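Local structure of putative protease (3KD4) at residues P369-I380 against S421-T432; K438-Q446 against R457-I466. The protein is of unknown function but may be a protease, and is probably exported. All coordinates share one frame; numbering follows the deposited sequence.

Overall arrangement
Both contacts reach one mixed five-stranded sheet, far out from the middle of the chain, and their centres lie about 16 Å apart. Contact 1 pairs the outermost strand 370-380 with strand 423-433. Strand 465-474 lies on the other side of 423-433, and its first residues belong to contact 2. The two contacts therefore touch: Val431 O lies 2.7 Å from Ile466 N, probably a hydrogen bond, and Thr432 OG1 packs against Thr465 CG2. Contact 2 then joins the hairpin 457-466 to residues 438-446. These start in strand 438-439 of a separate three-stranded sheet and lead to strand 446-450, at the opposite edge from 370-380.

Contact 1 of 2, residues P369-I380 against S421-T432; sequences PIQIKESRSVAI and SLIREEVTYTVT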
loop_
_atom_site.group_PDB
_atom_site.type_symbol
_atom_site.label_atom_id
_atom_site.label_comp_id
_atom_site.label_asym_id
_atom_site.label_seq_id
_atom_site.Cartn_x
_atom_site.Cartn_y
_atom_site.Cartn_z
ATOM N N PRO A 369 -5.866 -7.860 -17.188
ATOM C CA PRO A 369 -7.091 -8.079 -16.421
ATOM C C PRO A 369 -7.092 -9.355 -15.605
ATOM O O PRO A 369 -6.616 -10.384 -16.061
ATOM C CB PRO A 369 -8.180 -8.179 -17.498
ATOM C CG PRO A 369 -7.588 -7.565 -18.707
ATOM C CD PRO A 369 -6.122 -7.755 -18.636
ATOM N N ILE A 370 -7.645 -9.291 -14.403
ATOM C CA ILE A 370 -7.960 -10.493 -13.653
ATOM C C ILE A 370 -9.162 -11.108 -14.351
ATOM O O ILE A 370 -10.090 -10.392 -14.793
ATOM C CB ILE A 370 -8.318 -10.181 -12.192
ATOM C CG1 ILE A 370 -7.075 -9.702 -11.441
ATOM C CG2 ILE A 370 -8.943 -11.400 -11.477
ATOM C CD1 ILE A 370 -5.960 -10.759 -11.327
ATOM N N GLN A 371 -9.142 -12.426 -14.468
ATOM C CA GLN A 371 -10.193 -13.153 -15.166
ATOM C C GLN A 371 -10.929 -13.972 -14.158
ATOM O O GLN A 371 -10.302 -14.794 -13.502
ATOM C CB GLN A 371 -9.592 -14.115 -16.174
ATOM C CG GLN A 371 -8.872 -13.472 -17.323
ATOM C CD GLN A 371 -9.800 -12.852 -18.332
ATOM O OE1 GLN A 371 -11.024 -13.085 -18.339
ATOM N NE2 GLN A 371 -9.223 -12.051 -19.214
ATOM N N ILE A 372 -12.244 -13.763 -14.027
ATOM C CA ILE A 372 -13.080 -14.569 -13.136
ATOM C C ILE A 372 -14.172 -15.314 -13.932
ATOM O O ILE A 372 -14.852 -14.758 -14.797
ATOM C CB ILE A 372 -13.666 -13.729 -11.984
ATOM C CG1 ILE A 372 -12.533 -13.375 -11.010
ATOM C CG2 ILE A 372 -14.745 -14.513 -11.203
ATOM C CD1 ILE A 372 -12.770 -12.169 -10.321
ATOM N N LYS A 373 -14.274 -16.609 -13.675
ATOM C CA LYS A 373 -15.278 -17.429 -14.346
ATOM C C LYS A 373 -15.814 -18.390 -13.322
ATOM O O LYS A 373 -15.071 -19.206 -12.804
ATOM C CB LYS A 373 -14.676 -18.162 -15.538
ATOM C CG LYS A 373 -15.693 -18.992 -16.335
ATOM C CD LYS A 373 -15.090 -19.407 -17.683
ATOM C CE LYS A 373 -16.110 -20.139 -18.558
ATOM N NZ LYS A 373 -15.975 -19.700 -19.994
ATOM N N GLU A 374 -17.094 -18.237 -12.981
ATOM C CA GLU A 374 -17.723 -19.076 -11.987
ATOM C C GLU A 374 -19.104 -19.546 -12.410
ATOM O O GLU A 374 -19.727 -18.987 -13.322
ATOM C CB GLU A 374 -17.824 -18.338 -10.673
ATOM C CG GLU A 374 -16.460 -17.991 -10.073
ATOM C CD GLU A 374 -16.542 -17.717 -8.585
ATOM O OE1 GLU A 374 -17.566 -18.103 -7.940
ATOM O OE2 GLU A 374 -15.591 -17.111 -8.056
ATOM N N SER A 375 -19.552 -20.582 -11.708
ATOM C CA SER A 375 -20.831 -21.243 -11.934
ATOM C C SER A 375 -21.538 -21.449 -10.614
ATOM O O SER A 375 -20.902 -21.710 -9.611
ATOM C CB SER A 375 -20.586 -22.615 -12.561
ATOM O OG SER A 375 -20.347 -22.444 -13.947
ATOM N N ARG A 376 -22.855 -21.319 -10.629
ATOM C CA ARG A 376 -23.685 -21.630 -9.481
ATOM C C ARG A 376 -24.947 -22.360 -9.940
ATOM O O ARG A 376 -25.464 -22.110 -11.035
ATOM C CB ARG A 376 -24.104 -20.359 -8.744
ATOM C CG ARG A 376 -22.998 -19.593 -8.099
ATOM C CD ARG A 376 -22.507 -20.251 -6.826
ATOM N NE ARG A 376 -21.474 -19.443 -6.191
ATOM C CZ ARG A 376 -20.214 -19.366 -6.606
ATOM N NH1 ARG A 376 -19.810 -20.065 -7.670
ATOM N NH2 ARG A 376 -19.349 -18.590 -5.955
ATOM N N SER A 377 -25.434 -23.266 -9.095
ATOM C CA SER A 377 -26.701 -23.936 -9.335
ATOM C C SER A 377 -27.719 -23.422 -8.341
ATOM O O SER A 377 -27.393 -23.197 -7.166
ATOM C CB SER A 377 -26.558 -25.449 -9.177
ATOM O OG SER A 377 -25.743 -25.962 -10.213
ATOM N N VAL A 378 -28.949 -23.245 -8.810
ATOM C CA VAL A 378 -30.017 -22.764 -7.977
ATOM C C VAL A 378 -31.306 -23.546 -8.236
ATOM O O VAL A 378 -31.780 -23.633 -9.365
ATOM C CB VAL A 378 -30.275 -21.266 -8.240
ATOM C CG1 VAL A 378 -31.370 -20.769 -7.345
ATOM C CG2 VAL A 378 -28.995 -20.462 -8.021
ATOM N N ALA A 379 -31.863 -24.099 -7.168
ATOM C CA ALA A 379 -33.163 -24.766 -7.209
ATOM C C ALA A 379 -34.218 -23.829 -6.626
ATOM O O ALA A 379 -33.942 -23.077 -5.698
ATOM C CB ALA A 379 -33.103 -26.069 -6.416
ATOM N N ILE A 380 -35.416 -23.836 -7.181
ATOM C CA ILE A 380 -36.514 -23.102 -6.564
ATOM C C ILE A 380 -37.696 -24.036 -6.403
ATOM O O ILE A 380 -38.156 -24.631 -7.384
ATOM C CB ILE A 380 -37.006 -21.905 -7.391
ATOM C CG1 ILE A 380 -35.845 -21.130 -7.980
ATOM C CG2 ILE A 380 -37.866 -20.991 -6.523
ATOM C CD1 ILE A 380 -36.276 -20.176 -9.015
ATOM N N SER A 421 -7.651 -3.377 -10.169
ATOM C CA SER A 421 -7.136 -4.005 -11.396
ATOM C C SER A 421 -8.149 -3.853 -12.506
ATOM O O SER A 421 -9.301 -3.517 -12.258
ATOM C CB SER A 421 -6.894 -5.501 -11.197
ATOM O OG SER A 421 -8.121 -6.237 -11.150
ATOM N N LEU A 422 -7.733 -4.126 -13.727
ATOM C CA LEU A 422 -8.703 -4.385 -14.783
ATOM C C LEU A 422 -9.310 -5.751 -14.465
ATOM O O LEU A 422 -8.703 -6.562 -13.733
ATOM C CB LEU A 422 -8.070 -4.392 -16.158
ATOM C CG LEU A 422 -7.329 -3.105 -16.518
ATOM C CD1 LEU A 422 -6.778 -3.238 -17.960
ATOM C CD2 LEU A 422 -8.212 -1.893 -16.372
ATOM N N ILE A 423 -10.508 -6.016 -14.990
ATOM C CA ILE A 423 -11.158 -7.251 -14.651
ATOM C C ILE A 423 -12.139 -7.659 -15.742
ATOM O O ILE A 423 -12.697 -6.800 -16.488
ATOM C CB ILE A 423 -11.883 -7.123 -13.276
ATOM C CG1 ILE A 423 -12.183 -8.511 -12.697
ATOM C CG2 ILE A 423 -13.157 -6.235 -13.426
ATOM C CD1 ILE A 423 -12.003 -8.619 -11.198
ATOM N N ARG A 424 -12.311 -8.974 -15.832
ATOM C CA ARG A 424 -13.316 -9.582 -16.686
ATOM C C ARG A 424 -13.930 -10.724 -15.914
ATOM O O ARG A 424 -13.209 -11.648 -15.470
ATOM C CB ARG A 424 -12.702 -10.131 -17.964
ATOM C CG ARG A 424 -11.922 -9.135 -18.789
ATOM C CD ARG A 424 -11.202 -9.834 -19.947
ATOM N NE ARG A 424 -11.993 -9.991 -21.167
ATOM C CZ ARG A 424 -12.760 -11.039 -21.419
ATOM N NH1 ARG A 424 -12.851 -12.004 -20.520
ATOM N NH2 ARG A 424 -13.431 -11.121 -22.564
ATOM N N GLU A 425 -15.251 -10.680 -15.742
ATOM C CA GLU A 425 -15.935 -11.737 -14.994
ATOM C C GLU A 425 -17.109 -12.317 -15.763
ATOM O O GLU A 425 -17.837 -11.591 -16.442
ATOM C CB GLU A 425 -16.436 -11.235 -13.645
ATOM C CG GLU A 425 -15.511 -10.308 -12.946
ATOM C CD GLU A 425 -15.855 -10.085 -11.498
ATOM O OE1 GLU A 425 -16.849 -10.662 -10.986
ATOM O OE2 GLU A 425 -15.098 -9.313 -10.864
ATOM N N GLU A 426 -17.279 -13.628 -15.644
ATOM C CA GLU A 426 -18.454 -14.299 -16.160
ATOM C C GLU A 426 -19.001 -15.226 -15.095
ATOM O O GLU A 426 -18.257 -16.063 -14.561
ATOM C CB GLU A 426 -18.123 -15.089 -17.402
ATOM C CG GLU A 426 -19.293 -15.921 -17.887
ATOM C CD GLU A 426 -18.906 -16.835 -19.022
ATOM O OE1 GLU A 426 -18.036 -17.715 -18.808
ATOM O OE2 GLU A 426 -19.449 -16.654 -20.127
ATOM N N VAL A 427 -20.291 -15.073 -14.776
ATOM C CA VAL A 427 -20.936 -15.942 -13.806
ATOM C C VAL A 427 -22.149 -16.585 -14.486
ATOM O O VAL A 427 -23.022 -15.873 -15.003
ATOM C CB VAL A 427 -21.384 -15.187 -12.530
ATOM C CG1 VAL A 427 -21.989 -16.184 -11.502
ATOM C CG2 VAL A 427 -20.200 -14.417 -11.925
ATOM N N THR A 428 -22.188 -17.918 -14.480
ATOM C CA THR A 428 -23.263 -18.679 -15.102
ATOM C C THR A 428 -24.109 -19.362 -14.048
ATOM O O THR A 428 -23.606 -20.180 -13.285
ATOM C CB THR A 428 -22.704 -19.720 -16.041
ATOM O OG1 THR A 428 -22.000 -19.049 -17.084
ATOM C CG2 THR A 428 -23.833 -20.585 -16.660
ATOM N N TYR A 429 -25.401 -19.030 -14.007
ATOM C CA TYR A 429 -26.309 -19.635 -13.037
ATOM C C TYR A 429 -27.162 -20.662 -13.772
ATOM O O TYR A 429 -27.663 -20.382 -14.848
ATOM C CB TYR A 429 -27.228 -18.596 -12.398
ATOM C CG TYR A 429 -26.536 -17.524 -11.609
ATOM C CD1 TYR A 429 -26.102 -16.349 -12.218
ATOM C CD2 TYR A 429 -26.304 -17.682 -10.263
ATOM C CE1 TYR A 429 -25.447 -15.367 -11.491
ATOM C CE2 TYR A 429 -25.653 -16.709 -9.522
ATOM C CZ TYR A 429 -25.231 -15.548 -10.140
ATOM O OH TYR A 429 -24.587 -14.588 -9.397
ATOM N N THR A 430 -27.298 -21.860 -13.217
ATOM C CA THR A 430 -28.244 -22.810 -13.767
ATOM C C THR A 430 -29.367 -22.925 -12.742
ATOM O O THR A 430 -29.150 -23.331 -11.589
ATOM C CB THR A 430 -27.620 -24.174 -14.096
ATOM O OG1 THR A 430 -26.585 -23.993 -15.071
ATOM C CG2 THR A 430 -28.677 -25.121 -14.675
ATOM N N VAL A 431 -30.542 -22.482 -13.160
ATOM C CA VAL A 431 -31.667 -22.376 -12.275
ATOM C C VAL A 431 -32.682 -23.462 -12.637
ATOM O O VAL A 431 -33.115 -23.543 -13.788
ATOM C CB VAL A 431 -32.329 -20.987 -12.389
ATOM C CG1 VAL A 431 -33.520 -20.923 -11.462
ATOM C CG2 VAL A 431 -31.316 -19.889 -12.072
ATOM N N THR A 432 -33.035 -24.293 -11.659
ATOM C CA THR A 432 -34.085 -25.291 -11.856
ATOM C C THR A 432 -35.311 -24.938 -11.001
ATOM O O THR A 432 -35.350 -25.213 -9.802
ATOM C CB THR A 432 -33.599 -26.704 -11.563
ATOM O OG1 THR A 432 -32.466 -26.999 -12.390
ATOM C CG2 THR A 432 -34.724 -27.733 -11.871
HETATM O O HOH W 1 -19.407 -18.728 -16.284
#
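Ile372 N donates to Arg424 O at 2.7 Å in a nearly straight bond (172°). It is one rung of a regular parallel ladder, which runs from Ile370 N-Leu422 O at one end to Ile380 N-Thr432 O at the other. Thr432 N to Val378 O, also 2.7 Å, is another rung. At the start Leu422 O is gripped twice, by Ile370 N and Ser421 OG from opposite faces of its plane.

On one face Lys373 NZ forms a salt bridge with Glu426 OE1 at 3.1 Å, a weak hydrogen bond. Beside it the Gln371 chain bends at chi2 (-74°), which turns its amide toward the Arg424 side chain.

The other face is more apolar. Ile372 CD1 meets Ile423 CD1 at 3.7 Å, and Ile380 CD1 meets Val431 CG1 at 3.8 Å. Arg376 CB reaches Tyr429 CD2 at 3.8 Å, while its guanidinium turns back to Glu374 OE1. Tyr429 OH bonds to Pro395 O, and Glu425 OE2 to Ile401 N.

The repeated backbone bonds thus hold the strands together, whatever the side chains. One face carries Lys373, Glu426, serines and threonines; the other mixes aliphatic and aromatic groups with charges that have partners.

Contact 2 of 2, residues K438-Q446 against R457-I466; sequences KLQTSTQEQ and RTITPRGNTI
Arg457 O takes a hydrogen bond from Gln446 N at 2.9 Å, and water 4 lies within bonding distance of it. Arg457 N returns a bond to Gln446 O at 2.8 Å. The two residues are thus an antiparallel hydrogen-bonded pair, with both side chains on one face of the sheet. There the Gln446 amide stacks on the Arg457 guanidinium, their planes 8° apart. Gln446 OE1 sits 3.5 Å above the guanidinium plane, over its centre. The Arg457 chain starts out extended and bends at chi3 (82°), which turns the guanidinium beneath the amide.

Two waters lie in plane at the guanidinium edge. Water 4 accepts from NE and water 2 from NH2. Both also lie within bonding distance of Gln444 O, and can share their protons among the carbonyls around them. NH1 goes to Asn499 O. The arginine is therefore held on one face and at its edge. Water 3 links Thr443 O to Ile459 N.

Farther along, Ile459 CD1 packs on Thr441 CG2 at 3.7 Å, and Leu439 CD2 on Ile466 CD1 at 4.1 Å. Leu502 and Phe504 of strand 501-505 also touch this apolar group. Ser442 OG accepts from Gln444 N at 2.9 Å, an ST turn in the connecting loop.

Arg462 to Thr465 form a type II' turn. Strands 453-462 and 465-474 thus make a beta hairpin, and Gln446 begins the neighbouring edge strand 446-450.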
loop_
_atom_site.group_PDB
_atom_site.type_symbol
_atom_site.label_atom_id
_atom_site.label_comp_id
_atom_site.label_asym_id
_atom_site.label_seq_id
_atom_site.Cartn_x
_atom_site.Cartn_y
_atom_site.Cartn_z
ATOM N N LYS A 438 -43.824 -20.304 -13.326
ATOM C CA LYS A 438 -43.789 -19.541 -14.563
ATOM C C LYS A 438 -42.864 -18.340 -14.408
ATOM O O LYS A 438 -43.008 -17.561 -13.467
ATOM C CB LYS A 438 -45.209 -19.090 -14.893
ATOM C CG LYS A 438 -45.350 -18.208 -16.133
ATOM C CD LYS A 438 -46.839 -17.950 -16.464
ATOM C CE LYS A 438 -47.635 -19.241 -16.667
ATOM N NZ LYS A 438 -49.101 -18.972 -16.848
ATOM N N LEU A 439 -41.934 -18.192 -15.342
ATOM C CA LEU A 439 -40.940 -17.126 -15.270
ATOM C C LEU A 439 -41.606 -15.830 -15.677
ATOM O O LEU A 439 -42.075 -15.705 -16.794
ATOM C CB LEU A 439 -39.738 -17.405 -16.176
ATOM C CG LEU A 439 -38.631 -16.337 -16.150
ATOM C CD1 LEU A 439 -37.897 -16.275 -14.795
ATOM C CD2 LEU A 439 -37.677 -16.610 -17.282
ATOM N N GLN A 440 -41.630 -14.868 -14.773
ATOM C CA GLN A 440 -42.229 -13.551 -15.065
ATOM C C GLN A 440 -41.190 -12.517 -15.535
ATOM O O GLN A 440 -41.490 -11.645 -16.322
ATOM C CB GLN A 440 -43.013 -13.061 -13.856
ATOM C CG GLN A 440 -44.251 -13.901 -13.596
ATOM C CD GLN A 440 -45.374 -13.630 -14.580
ATOM O OE1 GLN A 440 -45.263 -12.752 -15.435
ATOM N NE2 GLN A 440 -46.482 -14.368 -14.445
ATOM N N THR A 441 -39.953 -12.653 -15.095
ATOM C CA THR A 441 -38.854 -11.835 -15.600
ATOM C C THR A 441 -38.680 -11.944 -17.106
ATOM O O THR A 441 -38.698 -13.041 -17.634
ATOM C CB THR A 441 -37.565 -12.301 -14.936
ATOM O OG1 THR A 441 -37.731 -12.197 -13.512
ATOM C CG2 THR A 441 -36.343 -11.472 -15.420
ATOM N N SER A 442 -38.499 -10.823 -17.799
ATOM C CA SER A 442 -38.237 -10.851 -19.257
ATOM C C SER A 442 -36.982 -11.673 -19.587
ATOM O O SER A 442 -36.009 -11.623 -18.859
ATOM C CB SER A 442 -38.037 -9.430 -19.787
ATOM O OG SER A 442 -37.575 -9.409 -21.135
ATOM N N THR A 443 -36.993 -12.397 -20.702
ATOM C CA THR A 443 -35.775 -13.073 -21.177
ATOM C C THR A 443 -34.951 -12.201 -22.136
ATOM O O THR A 443 -33.998 -12.662 -22.750
ATOM C CB THR A 443 -36.127 -14.397 -21.837
ATOM O OG1 THR A 443 -37.010 -14.135 -22.917
ATOM C CG2 THR A 443 -36.818 -15.324 -20.848
ATOM N N GLN A 444 -35.312 -10.922 -22.264
ATOM C CA GLN A 444 -34.575 -10.023 -23.123
ATOM C C GLN A 444 -33.196 -9.735 -22.492
ATOM O O GLN A 444 -33.074 -9.580 -21.284
ATOM C CB GLN A 444 -35.339 -8.723 -23.305
ATOM C CG GLN A 444 -34.650 -7.751 -24.240
ATOM C CD GLN A 444 -35.594 -6.731 -24.854
ATOM O OE1 GLN A 444 -36.836 -6.879 -24.827
ATOM N NE2 GLN A 444 -35.013 -5.681 -25.427
ATOM N N GLU A 445 -32.168 -9.680 -23.322
ATOM C CA GLU A 445 -30.832 -9.436 -22.830
ATOM C C GLU A 445 -30.719 -8.016 -22.300
ATOM O O GLU A 445 -31.225 -7.099 -22.913
ATOM C CB GLU A 445 -29.789 -9.646 -23.924
ATOM C CG GLU A 445 -28.368 -9.557 -23.351
ATOM C CD GLU A 445 -27.261 -9.666 -24.386
ATOM O OE1 GLU A 445 -27.563 -9.844 -25.582
ATOM O OE2 GLU A 445 -26.078 -9.574 -23.973
ATOM N N GLN A 446 -30.019 -7.853 -21.179
ATOM C CA GLN A 446 -29.727 -6.522 -20.592
ATOM C C GLN A 446 -28.255 -6.201 -20.755
ATOM O O GLN A 446 -27.410 -6.953 -20.290
ATOM C CB GLN A 446 -30.118 -6.455 -19.112
ATOM C CG GLN A 446 -31.651 -6.600 -18.912
ATOM C CD GLN A 446 -32.116 -6.232 -17.523
ATOM O OE1 GLN A 446 -31.339 -6.208 -16.568
ATOM N NE2 GLN A 446 -33.406 -5.975 -17.397
ATOM N N ARG A 457 -26.396 -9.264 -19.145
ATOM C CA ARG A 457 -27.136 -10.357 -18.548
ATOM C C ARG A 457 -27.978 -11.009 -19.641
ATOM O O ARG A 457 -28.720 -10.323 -20.363
ATOM C CB ARG A 457 -28.047 -9.850 -17.438
ATOM C CG ARG A 457 -28.748 -10.949 -16.709
ATOM C CD ARG A 457 -29.718 -10.391 -15.700
ATOM N NE ARG A 457 -30.982 -10.003 -16.307
ATOM C CZ ARG A 457 -32.031 -9.542 -15.631
ATOM N NH1 ARG A 457 -31.965 -9.378 -14.314
ATOM N NH2 ARG A 457 -33.168 -9.264 -16.268
ATOM N N THR A 458 -27.844 -12.321 -19.781
ATOM C CA THR A 458 -28.704 -13.046 -20.702
ATOM C C THR A 458 -29.450 -14.081 -19.887
ATOM O O THR A 458 -28.911 -14.627 -18.928
ATOM C CB THR A 458 -27.910 -13.761 -21.791
ATOM O OG1 THR A 458 -27.049 -14.699 -21.158
ATOM C CG2 THR A 458 -27.083 -12.806 -22.585
ATOM N N ILE A 459 -30.697 -14.346 -20.265
ATOM C CA ILE A 459 -31.536 -15.304 -19.546
ATOM C C ILE A 459 -32.109 -16.218 -20.630
ATOM O O ILE A 459 -32.784 -15.736 -21.566
ATOM C CB ILE A 459 -32.668 -14.627 -18.785
ATOM C CG1 ILE A 459 -32.117 -13.677 -17.702
ATOM C CG2 ILE A 459 -33.592 -15.689 -18.196
ATOM C CD1 ILE A 459 -33.225 -12.839 -16.976
ATOM N N THR A 460 -31.802 -17.508 -20.523
ATOM C CA THR A 460 -32.158 -18.454 -21.566
ATOM C C THR A 460 -32.754 -19.734 -20.980
ATOM O O THR A 460 -32.057 -20.545 -20.370
ATOM C CB THR A 460 -30.953 -18.811 -22.420
ATOM O OG1 THR A 460 -29.986 -19.468 -21.605
ATOM C CG2 THR A 460 -30.334 -17.561 -23.031
ATOM N N PRO A 461 -34.074 -19.898 -21.149
ATOM C CA PRO A 461 -34.687 -21.156 -20.713
ATOM C C PRO A 461 -34.105 -22.317 -21.512
ATOM O O PRO A 461 -33.902 -22.178 -22.715
ATOM C CB PRO A 461 -36.170 -20.961 -21.045
ATOM C CG PRO A 461 -36.364 -19.500 -20.958
ATOM C CD PRO A 461 -35.087 -18.903 -21.526
ATOM N N ARG A 462 -33.797 -23.417 -20.826
ATOM C CA ARG A 462 -33.269 -24.631 -21.462
ATOM C C ARG A 462 -33.865 -25.875 -20.811
ATOM O O ARG A 462 -33.379 -26.320 -19.764
ATOM C CB ARG A 462 -31.759 -24.711 -21.310
ATOM C CG ARG A 462 -31.007 -23.591 -21.951
ATOM C CD ARG A 462 -29.539 -23.899 -21.965
ATOM N NE ARG A 462 -28.783 -22.756 -22.453
ATOM C CZ ARG A 462 -28.728 -22.365 -23.727
ATOM N NH1 ARG A 462 -29.393 -23.015 -24.684
ATOM N NH2 ARG A 462 -27.999 -21.298 -24.047
ATOM N N GLY A 463 -34.885 -26.455 -21.440
ATOM C CA GLY A 463 -35.598 -27.584 -20.856
ATOM C C GLY A 463 -36.350 -27.079 -19.646
ATOM O O GLY A 463 -37.024 -26.067 -19.719
ATOM N N ASN A 464 -36.226 -27.774 -18.528
ATOM C CA ASN A 464 -36.750 -27.266 -17.271
ATOM C C ASN A 464 -35.667 -26.602 -16.411
ATOM O O ASN A 464 -35.744 -26.635 -15.179
ATOM C CB ASN A 464 -37.409 -28.395 -16.500
ATOM C CG ASN A 464 -36.502 -29.552 -16.304
ATOM O OD1 ASN A 464 -35.275 -29.411 -16.311
ATOM N ND2 ASN A 464 -37.091 -30.735 -16.165
ATOM N N THR A 465 -34.635 -26.053 -17.056
ATOM C CA THR A 465 -33.716 -25.141 -16.376
ATOM C C THR A 465 -33.747 -23.789 -17.075
ATOM O O THR A 465 -34.182 -23.653 -18.231
ATOM C CB THR A 465 -32.250 -25.624 -16.385
ATOM O OG1 THR A 465 -31.758 -25.587 -17.731
ATOM C CG2 THR A 465 -32.108 -27.039 -15.809
ATOM N N ILE A 466 -33.263 -22.784 -16.365
ATOM C CA ILE A 466 -33.017 -21.483 -16.962
ATOM C C ILE A 466 -31.559 -21.139 -16.683
ATOM O O ILE A 466 -31.095 -21.235 -15.538
ATOM C CB ILE A 466 -33.899 -20.404 -16.354
ATOM C CG1 ILE A 466 -35.375 -20.753 -16.571
ATOM C CG2 ILE A 466 -33.530 -19.008 -16.923
ATOM C CD1 ILE A 466 -36.281 -20.091 -15.512
HETATM O O HOH W 2 -34.322 -9.346 -18.955
HETATM O O HOH W 3 -31.233 -12.834 -22.619
HETATM O O HOH W 4 -31.246 -10.322 -19.210
#